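Local atomic coordinates of SusD superfamily protein (Bacteroides fragilis, PDB entry 3L22), a protein that belongs to the SusD family of outer-membrane proteins and probably helps capture glycans at the cell surface for uptake. Residues I428-V431 and E432-L435; Y87-L90 and A91-K94; P164-T167 and V168-Y172; Y129-N132 and N133-T137. One frame throughout, in Å; residues are numbered along the deposited sequence. Where two conformers were deposited one is given.

Contact 1: I428-V431 and E432-L435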
loop_
_atom_site.group_PDB
_atom_site.type_symbol
_atom_site.label_atom_id
_atom_site.label_comp_id
_atom_site.label_asym_id
_atom_site.label_seq_id
_atom_site.Cartn_x
_atom_site.Cartn_y
_atom_site.Cartn_z
ATOM N N ILE A 428 -18.959 -6.469 -0.139
ATOM C CA ILE A 428 -18.826 -6.826 -1.530
ATOM C C ILE A 428 -19.752 -5.908 -2.346
ATOM O O ILE A 428 -20.917 -5.800 -2.013
ATOM C CB ILE A 428 -19.193 -8.304 -1.807
ATOM C CG1 ILE A 428 -18.278 -9.271 -1.025
ATOM C CG2 ILE A 428 -19.132 -8.564 -3.327
ATOM C CD1 ILE A 428 -16.770 -9.099 -1.263
ATOM N N PRO A 429 -19.219 -5.217 -3.391
ATOM C CA PRO A 429 -20.026 -4.175 -4.039
ATOM C C PRO A 429 -21.112 -4.691 -4.939
ATOM O O PRO A 429 -21.016 -5.799 -5.448
ATOM C CB PRO A 429 -19.005 -3.394 -4.890
ATOM C CG PRO A 429 -17.936 -4.403 -5.146
ATOM C CD PRO A 429 -17.826 -5.159 -3.844
ATOM N N GLN A 430 -22.109 -3.851 -5.168
ATOM C CA GLN A 430 -23.217 -4.171 -6.081
ATOM C C GLN A 430 -22.766 -4.626 -7.480
ATOM O O GLN A 430 -23.412 -5.500 -8.056
ATOM C CB GLN A 430 -24.156 -2.966 -6.217
ATOM C CG GLN A 430 -25.395 -3.147 -7.125
ATOM C CD GLN A 430 -26.405 -4.186 -6.607
ATOM O OE1 GLN A 430 -26.215 -4.821 -5.554
ATOM N NE2 GLN A 430 -27.501 -4.343 -7.350
ATOM N N VAL A 431 -21.677 -4.056 -8.014
ATOM C CA VAL A 431 -21.195 -4.492 -9.339
ATOM C C VAL A 431 -20.933 -5.999 -9.366
ATOM O O VAL A 431 -21.289 -6.668 -10.315
ATOM C CB VAL A 431 -19.938 -3.726 -9.837
ATOM C CG1 VAL A 431 -20.298 -2.314 -10.176
ATOM C CG2 VAL A 431 -18.793 -3.776 -8.818
ATOM N N GLU A 432 -20.363 -6.540 -8.296
ATOM C CA GLU A 432 -20.146 -7.975 -8.194
ATOM C C GLU A 432 -21.449 -8.733 -7.918
ATOM O O GLU A 432 -21.718 -9.786 -8.542
ATOM C CB GLU A 432 -19.116 -8.260 -7.094
ATOM C CG GLU A 432 -18.725 -9.724 -6.889
ATOM C CD GLU A 432 -17.885 -10.333 -8.015
ATOM O OE1 GLU A 432 -17.431 -9.604 -8.909
ATOM O OE2 GLU A 432 -17.662 -11.561 -7.979
ATOM N N LEU A 433 -22.265 -8.213 -7.004
ATOM C CA LEU A 433 -23.474 -8.923 -6.574
ATOM C C LEU A 433 -24.436 -9.172 -7.733
ATOM O O LEU A 433 -25.112 -10.197 -7.752
ATOM C CB LEU A 433 -24.190 -8.162 -5.450
ATOM C CG LEU A 433 -23.473 -7.959 -4.097
ATOM C CD1 LEU A 433 -24.455 -7.215 -3.183
ATOM C CD2 LEU A 433 -23.028 -9.283 -3.480
ATOM N N LEU A 434 -24.469 -8.256 -8.702
ATOM C CA LEU A 434 -25.304 -8.405 -9.895
ATOM C C LEU A 434 -24.876 -9.583 -10.772
ATOM O O LEU A 434 -25.717 -10.255 -11.319
ATOM C CB LEU A 434 -25.318 -7.108 -10.729
ATOM C CG LEU A 434 -26.125 -5.915 -10.156
ATOM C CD1 LEU A 434 -25.751 -4.600 -10.856
ATOM C CD2 LEU A 434 -27.643 -6.165 -10.241
ATOM N N LEU A 435 -23.577 -9.843 -10.862
ATOM C CA LEU A 435 -23.027 -10.855 -11.771
ATOM C C LEU A 435 -22.668 -12.187 -11.117
ATOM O O LEU A 435 -22.584 -13.185 -11.827
ATOM C CB LEU A 435 -21.738 -10.325 -12.411
ATOM C CG LEU A 435 -21.860 -9.084 -13.286
ATOM C CD1 LEU A 435 -20.454 -8.627 -13.673
ATOM C CD2 LEU A 435 -22.724 -9.362 -14.508
#

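Contact 2: Y87-L90 and A91-K94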
loop_
_atom_site.group_PDB
_atom_site.type_symbol
_atom_site.label_atom_id
_atom_site.label_comp_id
_atom_site.label_asym_id
_atom_site.label_seq_id
_atom_site.Cartn_x
_atom_site.Cartn_y
_atom_site.Cartn_z
ATOM N N TYR A 87 -11.497 -2.194 -10.989
ATOM C CA TYR A 87 -10.158 -2.006 -11.585
ATOM C C TYR A 87 -9.098 -2.972 -11.054
ATOM O O TYR A 87 -8.189 -3.314 -11.810
ATOM C CB TYR A 87 -9.736 -0.514 -11.596
ATOM C CG TYR A 87 -10.605 0.202 -12.597
ATOM C CD1 TYR A 87 -11.819 0.768 -12.223
ATOM C CD2 TYR A 87 -10.260 0.225 -13.936
ATOM C CE1 TYR A 87 -12.650 1.352 -13.163
ATOM C CE2 TYR A 87 -11.086 0.783 -14.881
ATOM C CZ TYR A 87 -12.260 1.349 -14.485
ATOM O OH TYR A 87 -13.057 1.922 -15.403
ATOM N N ALA A 88 -9.215 -3.415 -9.799
ATOM C CA ALA A 88 -8.373 -4.487 -9.296
ATOM C C ALA A 88 -8.591 -5.763 -10.117
ATOM O O ALA A 88 -7.629 -6.374 -10.526
ATOM C CB ALA A 88 -8.595 -4.767 -7.780
ATOM N N TYR A 89 -9.845 -6.154 -10.335
ATOM C CA TYR A 89 -10.135 -7.380 -11.079
ATOM C C TYR A 89 -9.790 -7.248 -12.550
ATOM O O TYR A 89 -9.367 -8.248 -13.147
ATOM C CB TYR A 89 -11.602 -7.891 -10.855
ATOM C CG TYR A 89 -11.694 -8.721 -9.584
ATOM C CD1 TYR A 89 -11.150 -10.011 -9.531
ATOM C CD2 TYR A 89 -12.230 -8.195 -8.418
ATOM C CE1 TYR A 89 -11.153 -10.743 -8.354
ATOM C CE2 TYR A 89 -12.280 -8.933 -7.252
ATOM C CZ TYR A 89 -11.736 -10.204 -7.214
ATOM O OH TYR A 89 -11.783 -10.927 -6.042
ATOM N N LEU A 90 -9.945 -6.048 -13.135
ATOM C CA LEU A 90 -9.436 -5.815 -14.479
ATOM C C LEU A 90 -7.927 -6.031 -14.549
ATOM O O LEU A 90 -7.428 -6.701 -15.448
ATOM C CB LEU A 90 -9.728 -4.407 -15.000
ATOM C CG LEU A 90 -11.081 -4.169 -15.646
ATOM C CD1 LEU A 90 -11.300 -2.622 -15.836
ATOM C CD2 LEU A 90 -11.209 -4.980 -17.007
ATOM N N ALA A 91 -7.196 -5.442 -13.623
ATOM C CA ALA A 91 -5.747 -5.672 -13.537
ATOM C C ALA A 91 -5.428 -7.184 -13.385
ATOM O O ALA A 91 -4.559 -7.716 -14.065
ATOM C CB ALA A 91 -5.155 -4.863 -12.368
ATOM N N ILE A 92 -6.169 -7.878 -12.511
ATOM C CA ILE A 92 -5.946 -9.314 -12.292
ATOM C C ILE A 92 -6.175 -10.100 -13.569
ATOM O O ILE A 92 -5.361 -10.967 -13.917
ATOM C CB ILE A 92 -6.810 -9.806 -11.121
ATOM C CG1 ILE A 92 -6.221 -9.261 -9.800
ATOM C CG2 ILE A 92 -6.955 -11.357 -11.070
ATOM C CD1 ILE A 92 -7.231 -9.160 -8.640
ATOM N N ASN A 93 -7.258 -9.802 -14.291
ATOM C CA ASN A 93 -7.566 -10.534 -15.516
ATOM C C ASN A 93 -6.531 -10.254 -16.610
ATOM O O ASN A 93 -6.187 -11.151 -17.362
ATOM C CB ASN A 93 -8.985 -10.257 -16.041
ATOM C CG ASN A 93 -9.382 -11.221 -17.174
ATOM O OD1 ASN A 93 -9.368 -12.455 -17.002
ATOM N ND2 ASN A 93 -9.704 -10.666 -18.350
ATOM N N LYS A 94 -6.033 -9.016 -16.673
ATOM C CA LYS A 94 -4.914 -8.687 -17.559
ATOM C C LYS A 94 -3.677 -9.511 -17.264
ATOM O O LYS A 94 -3.027 -9.980 -18.202
ATOM C CB LYS A 94 -4.575 -7.195 -17.516
ATOM C CG LYS A 94 -5.595 -6.348 -18.277
ATOM C CD LYS A 94 -5.357 -4.825 -18.096
ATOM C CE LYS A 94 -6.321 -4.018 -18.949
ATOM N NZ LYS A 94 -5.788 -4.085 -20.350
HETATM O O HOH W 1 -9.185 -7.449 -18.119
#

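Contact 3: P164-T167 and V168-Y172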
loop_
_atom_site.group_PDB
_atom_site.type_symbol
_atom_site.label_atom_id
_atom_site.label_comp_id
_atom_site.label_asym_id
_atom_site.label_seq_id
_atom_site.Cartn_x
_atom_site.Cartn_y
_atom_site.Cartn_z
ATOM N N PRO A 164 -17.498 -18.524 -5.374
ATOM C CA PRO A 164 -17.503 -18.130 -3.987
ATOM C C PRO A 164 -16.264 -17.347 -3.613
ATOM O O PRO A 164 -15.247 -17.369 -4.327
ATOM C CB PRO A 164 -17.527 -19.460 -3.216
ATOM C CG PRO A 164 -17.539 -20.534 -4.205
ATOM C CD PRO A 164 -17.277 -19.969 -5.541
ATOM N N ARG A 165 -16.379 -16.664 -2.473
ATOM C CA ARG A 165 -15.284 -15.914 -1.896
ATOM C C ARG A 165 -14.317 -16.906 -1.244
ATOM O O ARG A 165 -14.755 -17.842 -0.601
ATOM C CB ARG A 165 -15.817 -14.922 -0.854
ATOM C CG ARG A 165 -16.886 -13.950 -1.393
ATOM C CD ARG A 165 -17.661 -13.252 -0.266
ATOM N NE ARG A 165 -16.796 -12.294 0.429
ATOM C CZ ARG A 165 -17.131 -11.601 1.519
ATOM N NH1 ARG A 165 -18.343 -11.750 2.036
ATOM N NH2 ARG A 165 -16.240 -10.749 2.077
ATOM N N SER A 166 -13.013 -16.706 -1.446
ATOM C CA SER A 166 -11.995 -17.393 -0.665
ATOM C C SER A 166 -11.817 -16.683 0.663
ATOM O O SER A 166 -12.264 -15.540 0.818
ATOM C CB SER A 166 -10.677 -17.392 -1.422
ATOM O OG SER A 166 -10.780 -18.284 -2.512
ATOM N N THR A 167 -11.166 -17.352 1.616
ATOM C CA THR A 167 -10.932 -16.768 2.929
ATOM C C THR A 167 -9.731 -15.782 2.901
ATOM O O THR A 167 -8.902 -15.846 2.005
ATOM C CB THR A 167 -10.689 -17.831 3.988
ATOM O OG1 THR A 167 -9.431 -18.458 3.749
ATOM C CG2 THR A 167 -11.842 -18.926 4.037
ATOM N N VAL A 168 -9.650 -14.897 3.889
ATOM C CA VAL A 168 -8.496 -14.015 4.076
ATOM C C VAL A 168 -7.182 -14.829 4.104
ATOM O O VAL A 168 -6.208 -14.444 3.443
ATOM C CB VAL A 168 -8.685 -13.067 5.279
ATOM C CG1 VAL A 168 -8.809 -13.838 6.646
ATOM C CG2 VAL A 168 -7.586 -11.965 5.344
ATOM N N LYS A 169 -7.176 -15.983 4.784
ATOM C CA LYS A 169 -6.007 -16.863 4.782
ATOM C C LYS A 169 -5.718 -17.389 3.358
ATOM O O LYS A 169 -4.564 -17.406 2.908
ATOM C CB LYS A 169 -6.191 -18.039 5.760
ATOM C CG LYS A 169 -5.136 -19.200 5.683
ATOM C CD LYS A 169 -5.423 -20.303 6.748
ATOM C CE LYS A 169 -4.340 -21.416 6.887
ATOM N NZ LYS A 169 -4.285 -22.484 5.779
ATOM N N GLN A 170 -6.749 -17.820 2.648
ATOM C CA GLN A 170 -6.527 -18.397 1.303
ATOM C C GLN A 170 -5.958 -17.359 0.349
ATOM O O GLN A 170 -5.107 -17.678 -0.506
ATOM C CB GLN A 170 -7.817 -19.015 0.734
ATOM C CG GLN A 170 -8.178 -20.344 1.360
ATOM C CD GLN A 170 -9.597 -20.791 1.020
ATOM O OE1 GLN A 170 -10.529 -19.982 0.859
ATOM N NE2 GLN A 170 -9.762 -22.096 0.898
ATOM N N ILE A 171 -6.410 -16.119 0.492
ATOM C CA ILE A 171 -5.922 -15.064 -0.401
ATOM C C ILE A 171 -4.447 -14.800 -0.108
ATOM O O ILE A 171 -3.632 -14.740 -1.041
ATOM C CB ILE A 171 -6.771 -13.777 -0.310
ATOM C CG1 ILE A 171 -8.179 -14.019 -0.851
ATOM C CG2 ILE A 171 -6.100 -12.608 -1.053
ATOM C CD1 ILE A 171 -8.316 -14.398 -2.310
ATOM N N TYR A 172 -4.091 -14.680 1.173
ATOM C CA TYR A 172 -2.699 -14.553 1.533
ATOM C C TYR A 172 -1.848 -15.711 1.045
ATOM O O TYR A 172 -0.708 -15.509 0.597
ATOM C CB TYR A 172 -2.504 -14.391 3.036
ATOM C CG TYR A 172 -2.838 -13.027 3.601
ATOM C CD1 TYR A 172 -2.442 -11.844 2.957
ATOM C CD2 TYR A 172 -3.490 -12.903 4.813
ATOM C CE1 TYR A 172 -2.732 -10.582 3.522
ATOM C CE2 TYR A 172 -3.791 -11.647 5.343
ATOM C CZ TYR A 172 -3.398 -10.513 4.718
ATOM O OH TYR A 172 -3.696 -9.279 5.264
#

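Contact 4: Y129-N132 and N133-T137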
loop_
_atom_site.group_PDB
_atom_site.type_symbol
_atom_site.label_atom_id
_atom_site.label_comp_id
_atom_site.label_asym_id
_atom_site.label_seq_id
_atom_site.Cartn_x
_atom_site.Cartn_y
_atom_site.Cartn_z
ATOM N N TYR A 129 -3.522 -8.357 -2.597
ATOM C CA TYR A 129 -3.142 -7.890 -1.279
ATOM C C TYR A 129 -3.996 -6.691 -0.822
ATOM O O TYR A 129 -4.462 -6.633 0.326
ATOM C CB TYR A 129 -1.631 -7.540 -1.258
ATOM C CG TYR A 129 -1.222 -6.730 -0.068
ATOM C CD1 TYR A 129 -0.895 -7.348 1.135
ATOM C CD2 TYR A 129 -1.143 -5.358 -0.137
ATOM C CE1 TYR A 129 -0.515 -6.623 2.244
ATOM C CE2 TYR A 129 -0.765 -4.597 0.992
ATOM C CZ TYR A 129 -0.447 -5.234 2.164
ATOM O OH TYR A 129 -0.052 -4.511 3.274
ATOM N N TYR A 130 -4.176 -5.725 -1.722
ATOM C CA TYR A 130 -5.016 -4.580 -1.391
ATOM C C TYR A 130 -6.506 -4.959 -1.194
ATOM O O TYR A 130 -7.128 -4.480 -0.247
ATOM C CB TYR A 130 -4.811 -3.447 -2.395
ATOM C CG TYR A 130 -3.463 -2.750 -2.226
ATOM C CD1 TYR A 130 -3.141 -2.109 -1.037
ATOM C CD2 TYR A 130 -2.547 -2.702 -3.269
ATOM C CE1 TYR A 130 -1.934 -1.446 -0.876
ATOM C CE2 TYR A 130 -1.333 -2.064 -3.127
ATOM C CZ TYR A 130 -1.036 -1.417 -1.935
ATOM O OH TYR A 130 0.155 -0.771 -1.775
ATOM N N LEU A 131 -7.042 -5.861 -2.008
ATOM C CA LEU A 131 -8.404 -6.353 -1.796
ATOM C C LEU A 131 -8.535 -7.043 -0.421
ATOM O O LEU A 131 -9.533 -6.856 0.291
ATOM C CB LEU A 131 -8.824 -7.310 -2.905
ATOM C CG LEU A 131 -8.942 -6.802 -4.350
ATOM C CD1 LEU A 131 -9.265 -7.975 -5.274
ATOM C CD2 LEU A 131 -10.028 -5.669 -4.425
ATOM N N ASN A 132 -7.480 -7.742 -0.004
ATOM C CA ASN A 132 -7.497 -8.500 1.241
ATOM C C ASN A 132 -7.447 -7.582 2.464
ATOM O O ASN A 132 -7.609 -8.056 3.580
ATOM C CB ASN A 132 -6.311 -9.484 1.320
ATOM C CG ASN A 132 -6.692 -10.850 1.871
ATOM O OD1 ASN A 132 -7.837 -11.276 1.757
ATOM N ND2 ASN A 132 -5.707 -11.560 2.465
ATOM N N ASN A 133 -7.148 -6.302 2.251
ATOM C CA ASN A 133 -7.132 -5.300 3.316
ATOM C C ASN A 133 -8.315 -4.333 3.269
ATOM O O ASN A 133 -8.281 -3.280 3.943
ATOM C CB ASN A 133 -5.802 -4.545 3.270
ATOM C CG ASN A 133 -4.663 -5.347 3.858
ATOM O OD1 ASN A 133 -4.547 -5.430 5.087
ATOM N ND2 ASN A 133 -3.833 -5.963 2.997
ATOM N N LEU A 134 -9.384 -4.725 2.561
ATOM C CA LEU A 134 -10.654 -3.979 2.519
ATOM C C LEU A 134 -11.888 -4.836 2.849
ATOM O O LEU A 134 -12.708 -4.437 3.676
ATOM C CB LEU A 134 -10.846 -3.299 1.167
ATOM C CG LEU A 134 -9.862 -2.152 0.887
ATOM C CD1 LEU A 134 -9.865 -1.780 -0.608
ATOM C CD2 LEU A 134 -10.175 -0.948 1.811
ATOM N N TYR A 135 -11.998 -6.011 2.242
ATOM C CA TYR A 135 -13.219 -6.810 2.284
ATOM C C TYR A 135 -13.349 -7.802 3.466
ATOM O O TYR A 135 -14.399 -7.886 4.039
ATOM C CB TYR A 135 -13.438 -7.463 0.911
ATOM C CG TYR A 135 -13.617 -6.387 -0.151
ATOM C CD1 TYR A 135 -14.852 -5.726 -0.308
ATOM C CD2 TYR A 135 -12.556 -5.979 -0.952
ATOM C CE1 TYR A 135 -15.021 -4.697 -1.256
ATOM C CE2 TYR A 135 -12.720 -4.934 -1.888
ATOM C CZ TYR A 135 -13.941 -4.312 -2.044
ATOM O OH TYR A 135 -14.078 -3.321 -2.990
ATOM N N PRO A 136 -12.271 -8.503 3.864
ATOM C CA PRO A 136 -12.483 -9.443 4.942
ATOM C C PRO A 136 -12.103 -8.885 6.303
ATOM O O PRO A 136 -11.248 -7.999 6.400
ATOM C CB PRO A 136 -11.501 -10.561 4.615
ATOM C CG PRO A 136 -10.346 -9.836 4.033
ATOM C CD PRO A 136 -10.960 -8.719 3.227
ATOM N N THR A 137 -12.694 -9.468 7.338
ATOM C CA THR A 137 -12.141 -9.355 8.667
ATOM C C THR A 137 -10.672 -9.780 8.602
ATOM O O THR A 137 -10.366 -10.766 7.921
ATOM C CB THR A 137 -12.906 -10.277 9.620
ATOM O OG1 THR A 137 -14.261 -9.869 9.624
ATOM C CG2 THR A 137 -12.357 -10.243 11.058
HETATM O O HOH W 2 -8.466 -7.609 6.152
#

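Contact 1: I428-V431 and E432-L435
With its CG anti to the backbone N (chi1 -179°) and its chain bent at chi2, Gln430 folds its amide back over the first turn of the short helix 430-435, against Leu433 and Leu434. The same pair of choices in Glu432 (chi1 -178°) lays the start of that side chain beside Ile428, the two running the same way, with CG of Glu432 3.8 Å from CG2 of Ile428. This is a helix N-terminus with Pro429 at the N-cap. Proline has no capping side chain to offer, and its carbonyl takes up the first turn: Leu433 N donates to Pro429 O over 3.1 Å, while the bond from Glu432 N to the same oxygen is bent and weak. One turn on, Leu434 N donates to Gln430 O at 3.0 Å. A small apolar patch closes beside the cap, where CD2 of Leu433 meets CG2 of Ile428 at 4.0 Å. The carboxylate of Glu432 leads away from this patch. Its OE2 forms a salt bridge with Arg151 and also accepts from Asn436, and its OE1 accepts from the indole of Trp85, which ties this C-terminal helix to helix 79-103. On the outer side the Gln430 amide lies across two leucines, one end on each: OE1 rests 3.8 Å from CD1 of Leu433, whose side chain it meets at about a right angle, and NE2 lies 3.4 Å from CD2 of Leu434.

Contact 2: Y87-L90 and A91-K94
Tyr89 and Ile92 carry the apolar part of this contact, a turn inside the long helix 79-103. Their side chains run side by side in the same direction, and the end of the isoleucine slips over one face of the ring, CD1 of Ile92 lying 4.1 Å from CD1 of Tyr89. Ile92 keeps CG1 beside its own backbone N (chi1 -72°), which also brings that branch down on the preceding turn, with CG1 3.3 Å from Ala88 O. Lys94 does much the same two residues further along: its CG packs 3.4 Å from Leu90 O before the chain runs out straight and bends only at its last torsion.

The backbone bonds are those of a regular alpha-helix. Ala91 N, Ile92 N, Asn93 N and Lys94 N each donate to the carbonyl four residues earlier, Ile92 N to Ala88 O and Asn93 N to Tyr89 O both at 2.9 Å.

Water adds one further polar link. A single molecule donates to Leu90 O and accepts from Asn93 ND2, each at 3.3 Å, so that Leu90 O serves both the helix and the solvent. The other end of the Asn93 amide accepts from Glu155 N, and the hydroxyl of Tyr89 donates to Pro149 O; both polar ends thus reach the long loop that follows helix 113-131.

Neighbouring parts of the fold pack round the helix: Ala88, Tyr89 and Ile92 pack on helix 113-131, Ala91 and Lys94 rest on helix 18-33, and Tyr89 also touches Val148 and Arg151 in the loop.

Contact 3: P164-T167 and V168-Y172
Thr167 and Gln170 grip each other twice, forming the capping box that starts helix 168-178. In one direction Gln170 N donates to Thr167 OG1 at 3.0 Å; in the other, Thr167 N donates to Gln170 OE1 at 2.8 Å, a nearly straight bond with an angle of 168° at the hydrogen. The hydroxyl can face the helix because OG1 stands between the backbone N and the carbonyl carbon (chi1 69°). Gln170 runs extended beyond CG to bring its amide back over the threonine, CG passing 3.3 Å from OG1. Behind the box the regular helical bonding sets in, with Ile171 N bound to Thr167 O at 2.9 Å.

Ser166 lies next outward. Its CB sits 3.5 Å from OE1 of Gln170 and 3.9 Å from CD1 of Ile171, between the polar box and the apolar side of the helix. Backbone bonds to Ser147 and Val148 hold Ser166 in place, and Val168 and Lys169 are bonded likewise to Ala145 and Pro143. The new helix therefore springs from the end of a long connection pinned back on its own earlier part, and Ile171 and Tyr172 turn to Asn132 at the end of helix 113-131, with Tyr172 also packing on helix 200-213.

Contact 4: Y129-N132 and N133-T137
Leu131 O is gripped by two backbone donors where helix 113-131 comes to its end. Tyr135 N approaches it almost head-on at 3.3 Å, whereas Leu134 N, at 3.1 Å, comes from well above the carbonyl plane. Asn133 N likewise turns back to Tyr130 O, again from above the plane. These last two bonds each span three residues and mark a tighter winding of the chain, while Tyr135 N keeps the four-residue step of the alpha-helix.

Asn133 then fastens the turn with its side chain. ND2 donates to Tyr129 O at 2.8 Å; a chi1 of -77°, with CG beside the backbone N, turns the amide back to it. The same nitrogen sits over one face of the Tyr129 ring, 3.4 Å above the plane and offset toward the rim. Ring and amide planes are 59° apart, so the amide leans on the ring and does not stack flat upon it.

An apolar touch joins CD2 of Leu131 to CE2 of Tyr135 at 3.8 Å. CG of Pro136 rests on the Asn132 carbonyl, 3.3 Å from Asn132 O. That oxygen also accepts from a water at 2.7 Å, which donates in addition to Pro136 O, bridging the helix end to the chain leaving it. Around this core, the Asn132 amide is bound by Ser147 and by Val168 O, and the hydroxyl of Tyr135 pairs with Asn81.

All of the touching residues are buried. Bonds within the turn, the bridging water, and Ser147, Val168 and Asn81 from outside together satisfy the polar groups named here, which probably offsets the cost of ending a helix in a buried place.

Contact 4 is the hub of the four, its centre about 10 Å from that of contact 3 and about 15 Å from that of contact 2. Ile171 CB packs 3.4 Å from Asn132 OD1, joining the end of one helix to the start of the next, while CD1 of Leu131 packs 3.7 Å from CE2 of Tyr89. Contact 1, from the C-terminal end of the chain, closes over this group: Pro429 CD lies 3.8 Å from Tyr135 CE1, and Ile428 CD1 reaches Arg165 NE at 3.6 Å. Contacts 1 and 2 do not touch directly. The nearest bound zinc is about 8 Å from the side chain of Gln170 in contact 3.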